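Local coordinates for SCARECROW-LIKE protein 7 (Oryza sativa Japonica Group, PDB 5HYZ) that probably acts as a DNA-binding GRAS-family transcription factor in plant development and abiotic stress resistance, at residues 86-99 and 335-349. Residues are numbered along the deposited sequence; the frame is centred on the assembly and turned at random.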
loop_
_atom_site.group_PDB
_atom_site.type_symbol
_atom_site.label_atom_id
_atom_site.label_comp_id
_atom_site.label_asym_id
_atom_site.label_seq_id
_atom_site.Cartn_x
_atom_site.Cartn_y
_atom_site.Cartn_z
ATOM N N ALA A 86 -9.385 1.261 -0.391
ATOM C CA ALA A 86 -9.980 -0.068 -0.293
ATOM C C ALA A 86 -9.564 -1.027 -1.400
ATOM O O ALA A 86 -9.671 -2.249 -1.258
ATOM C CB ALA A 86 -11.509 0.065 -0.293
ATOM N N CYS A 87 -9.162 -0.475 -2.536
ATOM C CA CYS A 87 -8.980 -1.253 -3.750
ATOM C C CYS A 87 -7.653 -0.871 -4.409
ATOM O O CYS A 87 -7.155 0.232 -4.190
ATOM C CB CYS A 87 -10.112 -0.971 -4.727
ATOM S SG CYS A 87 -11.778 -1.385 -4.052
ATOM N N PRO A 88 -7.106 -1.755 -5.225
ATOM C CA PRO A 88 -5.795 -1.512 -5.848
ATOM C C PRO A 88 -5.856 -0.842 -7.224
ATOM O O PRO A 88 -4.790 -0.719 -7.883
ATOM C CB PRO A 88 -5.226 -2.918 -5.992
ATOM C CG PRO A 88 -6.436 -3.773 -6.230
ATOM C CD PRO A 88 -7.525 -3.169 -5.362
ATOM N N TYR A 89 -7.048 -0.410 -7.651
ATOM C CA TYR A 89 -7.234 0.160 -8.993
ATOM C C TYR A 89 -6.269 1.289 -9.345
ATOM O O TYR A 89 -5.546 1.183 -10.360
ATOM C CB TYR A 89 -8.698 0.647 -9.173
ATOM C CG TYR A 89 -9.721 -0.478 -8.940
ATOM C CD1 TYR A 89 -9.703 -1.621 -9.714
ATOM C CD2 TYR A 89 -10.687 -0.377 -7.943
ATOM C CE1 TYR A 89 -10.609 -2.677 -9.486
ATOM C CE2 TYR A 89 -11.614 -1.420 -7.716
ATOM C CZ TYR A 89 -11.567 -2.547 -8.481
ATOM O OH TYR A 89 -12.472 -3.587 -8.291
ATOM N N SER A 90 -6.215 2.353 -8.542
ATOM C CA SER A 90 -5.380 3.472 -8.935
ATOM C C SER A 90 -3.896 3.123 -8.822
ATOM O O SER A 90 -3.093 3.545 -9.651
ATOM C CB SER A 90 -5.709 4.761 -8.118
ATOM O OG SER A 90 -5.364 4.573 -6.741
ATOM N N LYS A 91 -3.509 2.320 -7.840
ATOM C CA LYS A 91 -2.124 1.997 -7.713
ATOM C C LYS A 91 -1.682 1.140 -8.901
ATOM O O LYS A 91 -0.584 1.319 -9.443
ATOM C CB LYS A 91 -1.847 1.272 -6.358
ATOM C CG LYS A 91 -0.344 1.151 -6.065
ATOM C CD LYS A 91 -0.006 1.052 -4.566
ATOM C CE LYS A 91 1.519 1.139 -4.304
ATOM N NZ LYS A 91 2.040 0.105 -3.313
ATOM N N PHE A 92 -2.528 0.173 -9.271
ATOM C CA PHE A 92 -2.240 -0.657 -10.445
ATOM C C PHE A 92 -1.985 0.201 -11.672
ATOM O O PHE A 92 -1.028 0.074 -12.433
ATOM C CB PHE A 92 -3.424 -1.554 -10.736
ATOM C CG PHE A 92 -3.350 -2.190 -12.110
ATOM C CD1 PHE A 92 -2.441 -3.216 -12.373
ATOM C CD2 PHE A 92 -4.193 -1.757 -13.111
ATOM C CE1 PHE A 92 -2.368 -3.773 -13.649
ATOM C CE2 PHE A 92 -4.102 -2.318 -14.417
ATOM C CZ PHE A 92 -3.203 -3.305 -14.663
ATOM N N ALA A 93 -2.917 1.112 -11.844
ATOM C CA ALA A 93 -2.805 1.931 -13.058
ATOM C C ALA A 93 -1.531 2.793 -13.050
ATOM O O ALA A 93 -0.714 2.811 -14.003
ATOM C CB ALA A 93 -4.061 2.811 -13.127
ATOM N N HIS A 94 -1.342 3.524 -11.961
ATOM C CA HIS A 94 -0.127 4.374 -11.855
ATOM C C HIS A 94 1.182 3.650 -11.989
ATOM O O HIS A 94 2.086 4.100 -12.661
ATOM C CB HIS A 94 -0.096 5.077 -10.473
ATOM C CG HIS A 94 -1.215 6.027 -10.295
ATOM N ND1 HIS A 94 -1.583 6.526 -9.054
ATOM C CD2 HIS A 94 -2.056 6.585 -11.202
ATOM C CE1 HIS A 94 -2.604 7.353 -9.214
ATOM N NE2 HIS A 94 -2.903 7.413 -10.504
ATOM N N LEU A 95 1.325 2.579 -11.236
ATOM C CA LEU A 95 2.595 1.862 -11.310
ATOM C C LEU A 95 2.834 1.237 -12.675
ATOM O O LEU A 95 3.964 1.218 -13.143
ATOM C CB LEU A 95 2.686 0.766 -10.216
ATOM C CG LEU A 95 2.752 1.414 -8.831
ATOM C CD1 LEU A 95 3.076 0.404 -7.735
ATOM C CD2 LEU A 95 3.666 2.710 -8.668
ATOM N N THR A 96 1.772 0.744 -13.334
ATOM C CA THR A 96 2.002 0.136 -14.628
ATOM C C THR A 96 2.355 1.226 -15.699
ATOM O O THR A 96 3.305 1.058 -16.506
ATOM C CB THR A 96 0.755 -0.661 -15.069
ATOM O OG1 THR A 96 0.487 -1.621 -14.055
ATOM C CG2 THR A 96 1.004 -1.405 -16.374
ATOM N N ALA A 97 1.635 2.330 -15.653
ATOM C CA ALA A 97 1.983 3.468 -16.497
ATOM C C ALA A 97 3.439 3.957 -16.239
ATOM O O ALA A 97 4.207 4.219 -17.182
ATOM C CB ALA A 97 0.991 4.598 -16.254
ATOM N N ASN A 98 3.806 4.067 -14.953
ATOM C CA ASN A 98 5.138 4.562 -14.625
ATOM C C ASN A 98 6.221 3.661 -15.154
ATOM O O ASN A 98 7.273 4.127 -15.586
ATOM C CB ASN A 98 5.309 4.708 -13.093
ATOM C CG ASN A 98 4.628 5.938 -12.545
ATOM O OD1 ASN A 98 4.085 6.731 -13.319
ATOM N ND2 ASN A 98 4.687 6.138 -11.206
ATOM N N GLN A 99 5.996 2.349 -15.094
ATOM C CA GLN A 99 7.005 1.448 -15.608
ATOM C C GLN A 99 7.209 1.678 -17.099
ATOM O O GLN A 99 8.366 1.704 -17.593
ATOM C CB GLN A 99 6.581 -0.018 -15.273
ATOM C CG GLN A 99 7.671 -1.034 -15.585
ATOM C CD GLN A 99 8.906 -0.809 -14.679
ATOM O OE1 GLN A 99 8.773 -0.452 -13.487
ATOM N NE2 GLN A 99 10.111 -0.981 -15.253
ATOM N N GLN A 335 5.293 -6.607 -11.368
ATOM C CA GLN A 335 5.020 -5.438 -10.507
ATOM C C GLN A 335 3.561 -5.415 -10.047
ATOM O O GLN A 335 3.206 -5.082 -8.897
ATOM C CB GLN A 335 5.317 -4.158 -11.229
ATOM C CG GLN A 335 4.955 -2.973 -10.411
ATOM C CD GLN A 335 5.289 -1.721 -11.128
ATOM O OE1 GLN A 335 6.119 -0.942 -10.655
ATOM N NE2 GLN A 335 4.627 -1.493 -12.302
ATOM N N ALA A 336 2.693 -5.796 -10.965
ATOM C CA ALA A 336 1.274 -5.881 -10.587
ATOM C C ALA A 336 0.953 -7.016 -9.624
ATOM O O ALA A 336 0.158 -6.829 -8.712
ATOM C CB ALA A 336 0.403 -5.970 -11.881
ATOM N N ASP A 337 1.608 -8.184 -9.749
ATOM C CA ASP A 337 1.508 -9.215 -8.720
ATOM C C ASP A 337 2.039 -8.801 -7.392
ATOM O O ASP A 337 1.490 -9.132 -6.357
ATOM C CB ASP A 337 2.242 -10.471 -9.176
ATOM C CG ASP A 337 1.302 -11.513 -9.742
ATOM O OD1 ASP A 337 0.070 -11.258 -9.815
ATOM O OD2 ASP A 337 1.788 -12.598 -10.119
ATOM N N LEU A 338 3.113 -8.020 -7.396
ATOM C CA LEU A 338 3.655 -7.552 -6.149
ATOM C C LEU A 338 2.635 -6.663 -5.463
ATOM O O LEU A 338 2.409 -6.731 -4.252
ATOM C CB LEU A 338 4.966 -6.793 -6.399
ATOM C CG LEU A 338 5.584 -6.114 -5.193
ATOM C CD1 LEU A 338 5.785 -7.095 -4.016
ATOM C CD2 LEU A 338 6.906 -5.385 -5.510
ATOM N N LEU A 339 1.980 -5.799 -6.241
ATOM C CA LEU A 339 1.035 -4.886 -5.635
ATOM C C LEU A 339 -0.104 -5.681 -4.991
ATOM O O LEU A 339 -0.631 -5.308 -3.950
ATOM C CB LEU A 339 0.522 -3.922 -6.753
ATOM C CG LEU A 339 -0.861 -3.428 -6.401
ATOM C CD1 LEU A 339 -0.672 -2.370 -5.318
ATOM C CD2 LEU A 339 -1.561 -2.910 -7.641
ATOM N N LEU A 340 -0.437 -6.830 -5.567
ATOM C CA LEU A 340 -1.592 -7.584 -5.104
ATOM C C LEU A 340 -1.230 -8.573 -3.982
ATOM O O LEU A 340 -2.093 -9.307 -3.481
ATOM C CB LEU A 340 -2.221 -8.358 -6.285
ATOM C CG LEU A 340 -2.880 -7.506 -7.397
ATOM C CD1 LEU A 340 -3.361 -8.387 -8.547
ATOM C CD2 LEU A 340 -4.035 -6.659 -6.810
ATOM N N TRP A 341 0.048 -8.607 -3.612
ATOM C CA TRP A 341 0.548 -9.681 -2.744
ATOM C C TRP A 341 -0.238 -9.832 -1.463
ATOM O O TRP A 341 -0.532 -10.957 -1.045
ATOM C CB TRP A 341 2.020 -9.442 -2.394
ATOM C CG TRP A 341 2.746 -10.626 -1.816
ATOM C CD1 TRP A 341 2.826 -10.970 -0.502
ATOM C CD2 TRP A 341 3.573 -11.579 -2.540
ATOM N NE1 TRP A 341 3.626 -12.096 -0.362
ATOM C CE2 TRP A 341 4.118 -12.464 -1.586
ATOM C CE3 TRP A 341 3.892 -11.753 -3.881
ATOM C CZ2 TRP A 341 4.965 -13.521 -1.934
ATOM C CZ3 TRP A 341 4.739 -12.808 -4.226
ATOM C CH2 TRP A 341 5.244 -13.672 -3.274
ATOM N N ASN A 342 -0.581 -8.723 -0.822
ATOM C CA ASN A 342 -1.290 -8.841 0.463
ATOM C C ASN A 342 -2.819 -9.001 0.425
ATOM O O ASN A 342 -3.462 -9.154 1.480
ATOM C CB ASN A 342 -0.962 -7.629 1.342
ATOM C CG ASN A 342 0.324 -7.822 2.109
ATOM O OD1 ASN A 342 0.771 -8.968 2.320
ATOM N ND2 ASN A 342 0.946 -6.710 2.522
ATOM N N TYR A 343 -3.411 -8.928 -0.760
ATOM C CA TYR A 343 -4.821 -9.277 -0.890
ATOM C C TYR A 343 -5.013 -10.790 -0.700
ATOM O O TYR A 343 -4.710 -11.579 -1.608
ATOM C CB TYR A 343 -5.365 -8.804 -2.243
ATOM C CG TYR A 343 -5.451 -7.284 -2.301
ATOM C CD1 TYR A 343 -6.545 -6.618 -1.739
ATOM C CD2 TYR A 343 -4.425 -6.521 -2.859
ATOM C CE1 TYR A 343 -6.633 -5.231 -1.779
ATOM C CE2 TYR A 343 -4.478 -5.154 -2.859
ATOM C CZ TYR A 343 -5.593 -4.520 -2.326
ATOM O OH TYR A 343 -5.671 -3.173 -2.347
ATOM N N ASP A 344 -5.527 -11.164 0.479
ATOM C CA ASP A 344 -5.750 -12.566 0.856
ATOM C C ASP A 344 -6.765 -13.264 -0.030
ATOM O O ASP A 344 -7.259 -12.698 -1.020
ATOM C CB ASP A 344 -6.206 -12.672 2.321
ATOM C CG ASP A 344 -7.691 -12.371 2.505
ATOM O OD1 ASP A 344 -8.238 -11.518 1.776
ATOM O OD2 ASP A 344 -8.322 -12.994 3.382
ATOM N N SER A 345 -7.106 -14.490 0.354
ATOM C CA SER A 345 -7.862 -15.363 -0.533
ATOM C C SER A 345 -9.285 -14.882 -0.828
ATOM O O SER A 345 -9.862 -15.256 -1.865
ATOM C CB SER A 345 -7.913 -16.805 0.050
ATOM O OG SER A 345 -8.878 -16.927 1.106
ATOM N N LYS A 346 -9.886 -14.073 0.050
ATOM C CA LYS A 346 -11.256 -13.642 -0.236
ATOM C C LYS A 346 -11.307 -12.611 -1.372
ATOM O O LYS A 346 -12.368 -12.401 -1.972
ATOM C CB LYS A 346 -11.941 -13.083 1.011
ATOM C CG LYS A 346 -11.286 -11.869 1.631
ATOM C CD LYS A 346 -11.893 -11.586 3.028
ATOM C CE LYS A 346 -11.612 -10.170 3.535
ATOM N NZ LYS A 346 -10.207 -10.015 4.027
ATOM N N TYR A 347 -10.175 -11.988 -1.681
ATOM C CA TYR A 347 -10.136 -11.062 -2.829
ATOM C C TYR A 347 -9.997 -11.831 -4.126
ATOM O O TYR A 347 -9.428 -12.911 -4.148
ATOM C CB TYR A 347 -8.998 -10.063 -2.667
ATOM C CG TYR A 347 -9.216 -9.083 -1.540
ATOM C CD1 TYR A 347 -9.941 -7.933 -1.747
ATOM C CD2 TYR A 347 -8.680 -9.307 -0.270
ATOM C CE1 TYR A 347 -10.126 -7.008 -0.709
ATOM C CE2 TYR A 347 -8.870 -8.402 0.771
ATOM C CZ TYR A 347 -9.583 -7.252 0.530
ATOM O OH TYR A 347 -9.776 -6.314 1.511
ATOM N N LYS A 348 -10.535 -11.299 -5.217
ATOM C CA LYS A 348 -10.584 -12.041 -6.460
ATOM C C LYS A 348 -9.886 -11.257 -7.573
ATOM O O LYS A 348 -10.299 -11.314 -8.708
ATOM C CB LYS A 348 -12.038 -12.314 -6.889
ATOM C CG LYS A 348 -12.900 -12.934 -5.751
ATOM C CD LYS A 348 -12.256 -14.189 -5.260
ATOM C CE LYS A 348 -13.071 -14.833 -4.117
ATOM N NZ LYS A 348 -12.274 -15.786 -3.242
ATOM N N TYR A 349 -8.820 -10.530 -7.223
ATOM C CA TYR A 349 -8.065 -9.805 -8.254
ATOM C C TYR A 349 -7.128 -10.675 -9.028
ATOM O O TYR A 349 -6.502 -11.597 -8.470
ATOM C CB TYR A 349 -7.264 -8.667 -7.609
ATOM C CG TYR A 349 -8.139 -7.598 -7.020
ATOM C CD1 TYR A 349 -8.962 -6.772 -7.837
ATOM C CD2 TYR A 349 -8.143 -7.381 -5.655
ATOM C CE1 TYR A 349 -9.737 -5.767 -7.278
ATOM C CE2 TYR A 349 -8.922 -6.385 -5.103
ATOM C CZ TYR A 349 -9.748 -5.598 -5.931
ATOM O OH TYR A 349 -10.516 -4.612 -5.339
HETATM O O HOH W 1 -11.110 -4.554 -3.005
HETATM O O HOH W 2 -8.800 -3.610 1.016
HETATM O O HOH W 3 6.372 1.538 -11.389
HETATM O O HOH W 4 2.537 -3.152 -13.056
#
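P88, the N-cap of helix 89-104, stands the CG-CD edge of its ring on the aromatic face of Y349: CG lies over the ring centre, 3.8 Å from the centroid of the Y349 ring and close to the ring normal, a CH-pi contact. The two side chains meet head-on. Y343 CZ lies 3.8 Å from P88 CD, and L340 CD2 reaches P88 CG at 3.8 Å. Y349 uses its edge as well as its face, for its CE1 side points at the ring of Y89 in an offset edge-to-face pair with centroids 5.8 Å apart. The planes of these two rings stand at 82°. Y89 OH finds its hydrogen bond on S268 of helix 251-272, and its side chain also touches L368 and L369 of strand 366-374. Farther along, the axes of segments 89-99 and 335-339 run roughly antiparallel, 10.1 Å apart at closest approach. This pairing joins the predicted VHIID and SAW regions within the Rossmann-like GRAS domain, while A93 and A97 pack on strand 202-208. L339 splits its two methyls between K91 and F92: CD1 lies 3.6 Å from K91 CD, the two chains passing with opposed headings, whereas CD2 sits against the backbone and CB of F92. The F92 ring meets A336 CB at its edge, in plane. Beyond it Q335, extended with CG anti to the backbone N (chi1 176°), carries its amide to the next turn, where NE2 gives a weak bond to L95 O at 2.9 Å. The N-H...O angle there is 139°. Two waters reinforce that bent link: one donates to both L95 O and Q335 OE1, and the other accepts from Q335 NE2 while donating to T96 OG1, whose hydroxyl in turn donates to F92 O.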